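Long-range contacts in ABC transporter (Caldanaerobius, PDB 4G68), which probably binds xylan-derived oligosaccharides outside the cell as the solute-binding component of an ABC importer: residues Q152-Y158 with I377-V382; Y206-A211 with A238-L242; L212-V217 with G308-E314; K227-D231 with S422-Q426. One frame throughout, in Å; residues are numbered along the deposited sequence.

The four contacts run from the central sheet out to the C-terminal helix. Contact 1 is the innermost, about 11 Å from the chain centre to its own. It touches contact 2 where S155 OG packs 3.2 Å from M209 CE; that hydroxyl is hydrogen-bonded to I316 N. Contacts 2 and 3 both use helix 201-215. A salt bridge joins them, with K241 NZ 2.9 Å from E214 OE2. Contact 4 lies farthest out, its centre about 14 Å from that of contact 2, and the nearest atoms of these two are about 5 Å apart. Contacts 2, 3 and 4 lie on the same side of the chain centre, and along the chain each crosses the other two.

Contact 1: residues Q152-Y158 with I377-V382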
# COMPACT_ATOMS: atom_id res chain seq x y z
N GLN C 152 -7.71 3.18 -1.88
CA GLN C 152 -7.29 3.32 -0.52
C GLN C 152 -6.59 2.06 -0.14
O GLN C 152 -6.92 1.00 -0.64
CB GLN C 152 -8.42 3.63 0.47
CG GLN C 152 -9.83 3.23 0.10
CD GLN C 152 -10.84 3.59 1.20
OE1 GLN C 152 -10.67 3.25 2.39
NE2 GLN C 152 -11.91 4.31 0.80
N GLN C 153 -5.58 2.20 0.72
CA GLN C 153 -4.87 1.02 1.23
C GLN C 153 -5.27 0.71 2.66
O GLN C 153 -5.82 1.59 3.40
CB GLN C 153 -3.32 1.27 1.17
CG GLN C 153 -2.76 1.55 -0.29
CD GLN C 153 -1.22 1.78 -0.37
OE1 GLN C 153 -0.54 1.82 0.64
NE2 GLN C 153 -0.69 1.96 -1.56
N ALA C 154 -5.00 -0.53 3.08
CA ALA C 154 -5.21 -0.94 4.45
C ALA C 154 -4.26 -2.10 4.69
O ALA C 154 -4.00 -2.89 3.75
CB ALA C 154 -6.67 -1.37 4.63
N SER C 155 -3.73 -2.18 5.91
CA SER C 155 -2.83 -3.33 6.27
C SER C 155 -3.62 -4.60 6.52
O SER C 155 -4.62 -4.57 7.28
CB SER C 155 -1.97 -3.00 7.50
OG SER C 155 -2.74 -2.35 8.55
N VAL C 156 -3.12 -5.75 6.02
CA VAL C 156 -3.87 -6.99 6.19
C VAL C 156 -2.92 -8.12 6.57
O VAL C 156 -1.87 -8.23 5.94
CB VAL C 156 -4.52 -7.42 4.86
CG1 VAL C 156 -5.28 -8.76 5.00
CG2 VAL C 156 -5.48 -6.33 4.37
N LEU C 157 -3.33 -8.96 7.56
CA LEU C 157 -2.70 -10.26 7.77
C LEU C 157 -3.52 -11.28 6.98
O LEU C 157 -4.72 -11.50 7.25
CB LEU C 157 -2.57 -10.61 9.29
CG LEU C 157 -2.00 -11.99 9.72
CD1 LEU C 157 -0.61 -12.28 9.17
CD2 LEU C 157 -2.04 -12.11 11.23
N TYR C 158 -2.86 -11.96 6.04
CA TYR C 158 -3.46 -13.04 5.27
C TYR C 158 -3.11 -14.36 5.92
O TYR C 158 -1.94 -14.61 6.19
CB TYR C 158 -2.93 -13.03 3.83
CG TYR C 158 -3.24 -11.75 3.10
CD1 TYR C 158 -4.41 -11.61 2.36
CD2 TYR C 158 -2.33 -10.70 3.08
CE1 TYR C 158 -4.69 -10.44 1.66
CE2 TYR C 158 -2.61 -9.52 2.39
CZ TYR C 158 -3.77 -9.40 1.69
OH TYR C 158 -4.00 -8.23 1.00
N ILE C 377 -11.67 -7.84 3.87
CA ILE C 377 -10.77 -6.74 4.14
C ILE C 377 -11.62 -5.57 4.62
O ILE C 377 -11.38 -5.06 5.70
CB ILE C 377 -9.83 -6.38 2.96
CG1 ILE C 377 -8.77 -7.48 2.77
CG2 ILE C 377 -9.10 -5.06 3.29
CD1 ILE C 377 -7.96 -7.41 1.47
N MET C 378 -12.61 -5.14 3.84
CA MET C 378 -13.54 -4.11 4.31
C MET C 378 -14.07 -4.36 5.75
O MET C 378 -13.91 -3.51 6.64
CB MET C 378 -14.70 -3.97 3.34
CG MET C 378 -14.38 -3.05 2.18
SD MET C 378 -15.82 -2.76 1.11
CE MET C 378 -16.86 -1.85 2.10
N ASN C 379 -14.64 -5.55 5.96
CA ASN C 379 -15.24 -5.97 7.25
C ASN C 379 -14.32 -6.25 8.45
O ASN C 379 -14.56 -5.76 9.56
CB ASN C 379 -16.07 -7.23 6.98
CG ASN C 379 -17.29 -6.93 6.15
OD1 ASN C 379 -17.62 -5.75 5.91
ND2 ASN C 379 -17.98 -7.97 5.73
N ASN C 380 -13.32 -7.09 8.25
CA ASN C 380 -12.35 -7.38 9.31
C ASN C 380 -11.34 -6.28 9.57
O ASN C 380 -10.78 -6.25 10.67
CB ASN C 380 -11.62 -8.68 9.05
CG ASN C 380 -12.55 -9.89 9.14
OD1 ASN C 380 -13.79 -9.75 9.33
ND2 ASN C 380 -11.97 -11.09 8.96
N ILE C 381 -11.07 -5.39 8.60
CA ILE C 381 -10.03 -4.37 8.79
C ILE C 381 -10.52 -2.93 8.75
O ILE C 381 -10.31 -2.13 9.71
CB ILE C 381 -8.80 -4.51 7.80
CG1 ILE C 381 -7.99 -5.78 8.09
CG2 ILE C 381 -7.83 -3.35 7.99
CD1 ILE C 381 -8.42 -6.98 7.30
N VAL C 382 -11.13 -2.56 7.63
CA VAL C 382 -11.42 -1.16 7.48
C VAL C 382 -12.62 -0.67 8.35
O VAL C 382 -12.50 0.34 9.03
CB VAL C 382 -11.52 -0.75 6.00
CG1 VAL C 382 -11.68 0.76 5.91
CG2 VAL C 382 -10.25 -1.15 5.24
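I377 meets V156 with both branches and Y158 with its CD1 tip. From CB, I377 CG2 lies 4.0 Å from V156 CG2. The other branch comes nearer, with I377 CG1 3.8 Å from V156 CG2. CG1 stands beside the backbone N of I377 (chi1 -71°), and the extended chain beyond it carries I377 CD1 to 4.1 Å from Y158 OH. I377 CD1 is also 4.0 Å from V156 CG2. The polar partner of the hydroxyl is G278 O. V156 also lies against Y158 itself, its CG1 over the centre of the ring. With an alanine in place of I377, V156 CG2 would probably lose most of its cover from the helix and a gap would open beside Y158. The contact belongs to the alpha/beta fold of the solute-binding proteins: the 377-382 segment of helix 372-382 crosses the 152-158 segment of strand 144-160 at 88°, with the axes 8.9 Å apart. The helix has a wider pi-type turn here, in which I377 O accepts from both I381 N and V382 N. Both of these residues face the strand. I381 CG2 rests 3.5 Å from the backbone oxygen S155 O. V382 CG2 presses on A154 CB at 3.6 Å.

Contact 2: residues Y206-A211 with A238-L242; sequences YYDMIA and AAQKL
Y207, I210 and A211 meet A238, A239 and L242 across two helix segments whose axes pass 8.9 Å apart at 131°, close enough to bring A211 CA within 5.1 Å of A238 CA. The small A238 probably allows this. Its CB lies 3.5 Å from A211 N, against the backbone of the other helix. I210 CG2 covers the same methyl at 3.7 Å. The second branch of I210 goes elsewhere: CD1 reaches L242 CD2 at 3.9 Å, and the two side chains cross at about a right angle. L242 CD2 also touches Y206 CB at 3.7 Å, while the Y206 ring leads away and meets F276 edge-to-face.

Y207 closes the other flank. Its first torsion (chi1 174°) turns CG away from the backbone N, which brings the ring edge to A239. That edge does the touching, with Y207 CE1 3.5 Å from A239 N, near the ring plane. Y207 CZ and OH come within 4.2 Å of A238 CB, and the hydroxyl is hydrogen-bonded to F235 O. With an alanine here, F235 O would probably lose its hydroxyl partner and A239 the ring edge packed against it. Helix 398-412 continues the packing, with V408 on both Y207 and L242. Helices 201-215 and 233-248 thus meet within a largely helical part of the solute-binding fold. The touching groups are almost all carbon, so this pair is held mainly by close fit and burial, while the hydroxyl of Y207 finds its bond outside the two segments.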
# COMPACT_ATOMS: atom_id res chain seq x y z
N TYR C 206 5.70 -4.18 8.09
CA TYR C 206 5.75 -4.93 9.33
C TYR C 206 6.17 -4.00 10.43
O TYR C 206 5.47 -3.93 11.46
CB TYR C 206 6.75 -6.11 9.22
CG TYR C 206 6.33 -7.28 8.38
CD1 TYR C 206 6.35 -8.56 8.95
CD2 TYR C 206 6.05 -7.17 7.01
CE1 TYR C 206 6.00 -9.66 8.21
CE2 TYR C 206 5.73 -8.29 6.25
CZ TYR C 206 5.73 -9.54 6.86
OH TYR C 206 5.37 -10.70 6.17
N TYR C 207 7.28 -3.26 10.22
CA TYR C 207 7.81 -2.40 11.30
C TYR C 207 6.85 -1.26 11.61
O TYR C 207 6.50 -1.02 12.76
CB TYR C 207 9.21 -1.76 10.95
CG TYR C 207 9.57 -0.81 12.02
CD1 TYR C 207 10.24 -1.25 13.16
CD2 TYR C 207 9.13 0.51 11.98
CE1 TYR C 207 10.49 -0.36 14.22
CE2 TYR C 207 9.33 1.38 13.02
CZ TYR C 207 10.05 0.96 14.14
OH TYR C 207 10.28 1.88 15.14
N ASP C 208 6.44 -0.51 10.58
CA ASP C 208 5.36 0.50 10.75
C ASP C 208 4.15 0.02 11.56
O ASP C 208 3.71 0.72 12.49
CB ASP C 208 4.87 1.03 9.41
CG ASP C 208 5.94 1.75 8.64
OD1 ASP C 208 7.04 1.85 9.16
OD2 ASP C 208 5.69 2.19 7.49
N MET C 209 3.62 -1.15 11.18
CA MET C 209 2.43 -1.68 11.86
C MET C 209 2.70 -1.89 13.33
O MET C 209 1.86 -1.56 14.18
CB MET C 209 1.91 -3.01 11.30
CG MET C 209 1.22 -3.82 12.45
SD MET C 209 -0.39 -3.06 12.84
CE MET C 209 -0.96 -2.86 11.13
N ILE C 210 3.86 -2.50 13.62
CA ILE C 210 4.21 -2.80 14.98
C ILE C 210 4.38 -1.50 15.76
O ILE C 210 3.79 -1.38 16.85
CB ILE C 210 5.44 -3.76 15.12
CG1 ILE C 210 5.24 -5.07 14.31
CG2 ILE C 210 5.72 -3.99 16.61
CD1 ILE C 210 6.59 -5.79 13.94
N ALA C 211 5.08 -0.49 15.19
CA ALA C 211 5.17 0.90 15.81
C ALA C 211 3.78 1.47 16.06
O ALA C 211 3.50 2.09 17.10
CB ALA C 211 6.03 1.84 14.93
N ALA C 238 9.16 -1.58 19.17
CA ALA C 238 8.73 -2.14 17.86
C ALA C 238 9.88 -2.84 17.08
O ALA C 238 9.69 -3.91 16.49
CB ALA C 238 8.03 -1.09 16.99
N ALA C 239 11.06 -2.24 17.08
CA ALA C 239 12.21 -2.80 16.35
C ALA C 239 12.58 -4.12 17.03
O ALA C 239 12.75 -5.15 16.37
CB ALA C 239 13.37 -1.82 16.31
N GLN C 240 12.64 -4.09 18.35
CA GLN C 240 12.87 -5.32 19.11
C GLN C 240 11.86 -6.40 18.67
O GLN C 240 12.26 -7.50 18.30
CB GLN C 240 12.81 -5.07 20.63
CG GLN C 240 13.13 -6.31 21.47
CD GLN C 240 14.44 -6.94 21.07
OE1 GLN C 240 15.51 -6.41 21.35
NE2 GLN C 240 14.36 -8.08 20.39
N LYS C 241 10.57 -6.07 18.67
CA LYS C 241 9.56 -7.05 18.20
C LYS C 241 9.66 -7.54 16.75
O LYS C 241 9.21 -8.67 16.46
CB LYS C 241 8.14 -6.56 18.45
CG LYS C 241 7.84 -6.33 19.92
CD LYS C 241 6.59 -7.06 20.25
CE LYS C 241 6.32 -7.17 21.75
NZ LYS C 241 5.78 -5.89 22.29
N LEU C 242 10.18 -6.72 15.82
CA LEU C 242 10.40 -7.16 14.43
C LEU C 242 11.50 -8.26 14.42
O LEU C 242 11.36 -9.32 13.74
CB LEU C 242 10.86 -5.96 13.58
CG LEU C 242 10.29 -5.62 12.19
CD1 LEU C 242 11.45 -5.26 11.25
CD2 LEU C 242 9.50 -6.76 11.57

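Contact 3: residues L212-V217 with G308-E314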
# COMPACT_ATOMS: atom_id res chain seq x y z
N LEU C 212 2.86 1.24 15.14
CA LEU C 212 1.44 1.75 15.40
C LEU C 212 0.76 1.06 16.55
O LEU C 212 0.07 1.70 17.40
CB LEU C 212 0.62 1.68 14.15
CG LEU C 212 -0.76 2.27 13.95
CD1 LEU C 212 -1.30 1.73 12.63
CD2 LEU C 212 -1.76 1.86 14.98
N ARG C 213 0.99 -0.25 16.66
CA ARG C 213 0.48 -0.97 17.80
C ARG C 213 1.17 -0.58 19.12
O ARG C 213 0.48 -0.49 20.12
CB ARG C 213 0.58 -2.46 17.56
CG ARG C 213 -0.36 -2.88 16.46
CD ARG C 213 -1.67 -3.23 17.01
NE ARG C 213 -2.53 -3.88 15.99
CZ ARG C 213 -3.38 -3.24 15.18
NH1 ARG C 213 -3.50 -1.91 15.27
NH2 ARG C 213 -4.16 -3.94 14.32
N GLU C 214 2.49 -0.34 19.10
CA GLU C 214 3.27 -0.01 20.35
C GLU C 214 3.00 1.39 20.89
O GLU C 214 2.88 1.61 22.12
CB GLU C 214 4.78 -0.15 20.16
CG GLU C 214 5.36 -1.55 19.84
CD GLU C 214 5.50 -2.45 21.08
OE1 GLU C 214 4.69 -2.31 22.03
OE2 GLU C 214 6.39 -3.34 21.07
N GLY C 215 2.91 2.35 19.99
CA GLY C 215 2.89 3.78 20.35
C GLY C 215 1.56 4.49 20.13
O GLY C 215 1.35 5.55 20.70
N GLY C 216 0.67 3.91 19.31
CA GLY C 216 -0.55 4.56 18.82
C GLY C 216 -0.36 5.55 17.66
O GLY C 216 0.77 5.87 17.33
N VAL C 217 -1.48 6.04 17.07
CA VAL C 217 -1.44 6.86 15.87
C VAL C 217 -0.79 8.23 16.04
O VAL C 217 -0.17 8.76 15.08
CB VAL C 217 -2.81 6.96 15.12
CG1 VAL C 217 -3.89 7.69 15.90
CG2 VAL C 217 -2.61 7.51 13.72
N GLY C 308 1.06 -2.21 24.62
CA GLY C 308 1.03 -1.15 23.61
C GLY C 308 -0.06 -0.10 23.81
O GLY C 308 -1.16 -0.37 24.36
N LYS C 309 0.20 1.11 23.33
CA LYS C 309 -0.75 2.20 23.46
C LYS C 309 -1.79 2.27 22.32
O LYS C 309 -2.84 2.91 22.46
CB LYS C 309 -0.01 3.53 23.60
CG LYS C 309 0.76 3.65 24.92
CD LYS C 309 -0.24 3.47 26.08
CE LYS C 309 0.48 3.08 27.30
NZ LYS C 309 1.40 1.91 26.93
N GLY C 310 -1.51 1.61 21.20
CA GLY C 310 -2.44 1.65 20.06
C GLY C 310 -3.81 1.07 20.37
O GLY C 310 -3.93 0.11 21.15
N ASP C 311 -4.85 1.67 19.80
CA ASP C 311 -6.15 1.02 19.74
C ASP C 311 -6.03 -0.17 18.76
O ASP C 311 -5.42 0.00 17.73
CB ASP C 311 -7.18 2.00 19.19
CG ASP C 311 -8.57 1.38 19.03
OD1 ASP C 311 -8.75 0.43 18.23
OD2 ASP C 311 -9.51 1.86 19.68
N PRO C 312 -6.63 -1.36 19.07
CA PRO C 312 -6.42 -2.55 18.21
C PRO C 312 -6.99 -2.48 16.80
O PRO C 312 -6.78 -3.41 15.98
CB PRO C 312 -7.14 -3.68 18.99
CG PRO C 312 -6.99 -3.24 20.40
CD PRO C 312 -7.25 -1.74 20.35
N THR C 313 -7.75 -1.41 16.52
CA THR C 313 -8.42 -1.25 15.21
C THR C 313 -7.69 -0.27 14.25
O THR C 313 -8.07 -0.12 13.08
CB THR C 313 -9.85 -0.71 15.36
OG1 THR C 313 -9.74 0.65 15.79
CG2 THR C 313 -10.71 -1.54 16.39
N GLU C 314 -6.68 0.42 14.76
CA GLU C 314 -5.88 1.32 13.90
C GLU C 314 -5.17 0.50 12.84
O GLU C 314 -4.69 -0.61 13.11
CB GLU C 314 -4.85 2.14 14.71
CG GLU C 314 -5.35 2.84 15.98
CD GLU C 314 -4.24 3.52 16.79
OE1 GLU C 314 -3.07 3.15 16.65
OE2 GLU C 314 -4.51 4.49 17.55
O HOH W 1 -5.78 -3.01 11.85
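R213 reaches over to E314 and donates from NH1 to E314 O, 2.8 Å away at 156°. Water 1 doubles this link: it accepts from R213 NH2 and donates to E314 O at 2.9 Å. The guanidinium is also held by F302 O and P303 O, bonded to NH2 and NE, which should fix its rotation. The carbonyl of P312 lies over one of its faces. Two backbone bonds follow. K309 N donates to E214 O at 3.0 Å. G310 N donates to R213 O at 3.1 Å. The carbonyls at the end of helix 201-215 are thereby taken up by the loop before strand 317-325. That loop turns at D311-E314, a type I beta turn with an Asx turn inside it: D311 OD1 accepts from T313 N at 2.7 Å and also from T313 OG1. G216 leaves the helix with positive phi and stands at the N-cap of the next one, helix 217-224. There V217 N makes a weak bond to E314 OE2 at 3.4 Å. Around these bonds the glycines pack tightly. G216 CA sits 3.7 Å from G310 CA, and G310 CA is 3.7 Å from L212 O.

Contact 4: residues K227-D231 with S422-Q426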
# COMPACT_ATOMS: atom_id res chain seq x y z
N LYS C 227 7.50 16.51 15.44
CA LYS C 227 6.96 17.01 16.73
C LYS C 227 7.42 16.16 17.92
O LYS C 227 7.28 16.55 19.07
CB LYS C 227 5.42 17.05 16.72
CG LYS C 227 4.81 18.01 15.72
CD LYS C 227 4.84 19.43 16.29
CE LYS C 227 4.16 20.42 15.35
NZ LYS C 227 2.71 20.69 15.62
N ALA C 228 7.93 14.97 17.61
CA ALA C 228 8.50 14.04 18.60
C ALA C 228 9.79 13.43 18.03
O ALA C 228 10.05 13.48 16.83
CB ALA C 228 7.48 12.94 18.95
N SER C 229 10.61 12.89 18.92
CA SER C 229 11.80 12.17 18.48
C SER C 229 11.44 10.72 18.12
O SER C 229 10.58 10.09 18.77
CB SER C 229 12.84 12.18 19.60
OG SER C 229 13.93 11.37 19.26
N PHE C 230 12.11 10.19 17.10
CA PHE C 230 12.08 8.75 16.75
C PHE C 230 12.76 7.85 17.81
O PHE C 230 12.48 6.63 17.91
CB PHE C 230 12.79 8.51 15.42
CG PHE C 230 12.01 8.97 14.23
CD1 PHE C 230 10.97 8.20 13.73
CD2 PHE C 230 12.35 10.17 13.59
CE1 PHE C 230 10.28 8.63 12.59
CE2 PHE C 230 11.66 10.61 12.46
CZ PHE C 230 10.61 9.83 11.96
N ASP C 231 13.69 8.43 18.55
CA ASP C 231 14.38 7.68 19.59
C ASP C 231 13.48 7.68 20.84
O ASP C 231 13.66 8.47 21.76
CB ASP C 231 15.77 8.31 19.88
CG ASP C 231 16.67 7.38 20.69
OD1 ASP C 231 16.28 6.23 20.97
OD2 ASP C 231 17.79 7.81 21.08
N SER C 422 16.91 3.26 16.56
CA SER C 422 16.13 4.42 16.92
C SER C 422 16.98 5.68 16.97
O SER C 422 16.49 6.74 16.58
CB SER C 422 15.38 4.22 18.23
OG SER C 422 14.48 3.13 18.16
N LYS C 423 18.24 5.54 17.44
CA LYS C 423 19.24 6.62 17.45
C LYS C 423 19.51 7.17 16.06
O LYS C 423 19.52 8.39 15.86
CB LYS C 423 20.58 6.14 18.03
CG LYS C 423 20.60 5.98 19.55
CD LYS C 423 21.11 7.23 20.26
CE LYS C 423 21.63 6.88 21.65
NZ LYS C 423 20.53 6.80 22.64
N GLN C 424 19.76 6.25 15.12
CA GLN C 424 20.02 6.57 13.74
C GLN C 424 18.78 7.11 12.99
O GLN C 424 18.94 7.87 12.03
CB GLN C 424 20.65 5.40 13.00
CG GLN C 424 22.08 5.11 13.44
CD GLN C 424 22.75 4.02 12.63
OE1 GLN C 424 22.71 4.03 11.40
NE2 GLN C 424 23.38 3.09 13.32
N MET C 425 17.58 6.74 13.42
CA MET C 425 16.34 7.26 12.77
C MET C 425 16.24 8.74 13.11
O MET C 425 16.04 9.59 12.23
CB MET C 425 15.08 6.49 13.19
CG MET C 425 14.83 5.19 12.43
SD MET C 425 14.31 5.41 10.71
CE MET C 425 12.75 6.20 11.09
N GLN C 426 16.47 9.06 14.38
CA GLN C 426 16.38 10.44 14.85
C GLN C 426 17.50 11.35 14.31
O GLN C 426 17.22 12.49 13.89
CB GLN C 426 16.29 10.48 16.36
CG GLN C 426 16.31 11.88 16.96
CD GLN C 426 15.02 12.65 16.74
OE1 GLN C 426 13.98 12.11 16.27
NE2 GLN C 426 15.05 13.91 17.15
O HOH W 2 13.07 5.01 16.12
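S229, F230 and D231 form an ST turn just before helix 233-248, and this turn packs on the C-terminal helix 418-429 through Q426, M425, S422 and K423. In the turn S229 OG accepts from D231 N at 3.0 Å. The central bond across the contact is F230 N to Q426 OE1, 2.8 Å long at 153°. The donor stands 39° out of the amide carbonyl plane. Q426 CG is anti to the backbone N (chi1 175°), and a bend at the next bond turns the amide over the loop. OE1 also takes a hydrogen bond from N430 ND2, so two donors grip it. F230 offers a ring face to M425. M425 CE makes a CH-pi contact 4.0 Å from the ring centroid, offset toward the rim. Two bends in the methionine chain put the methyl there, and H404 and L407 of helix 398-412 pack on the same side chain. F230 is backed by A223 and L224 of helix 217-224. K423 NZ forms a salt bridge with D231 OD2 at 3.3 Å, with a weak hydrogen bond. The lysine chain runs along the same oxygen, with K423 CD 3.5 Å from D231 OD2. The other carboxylate oxygen, D231 OD1, lies 3.5 Å from S422 CB.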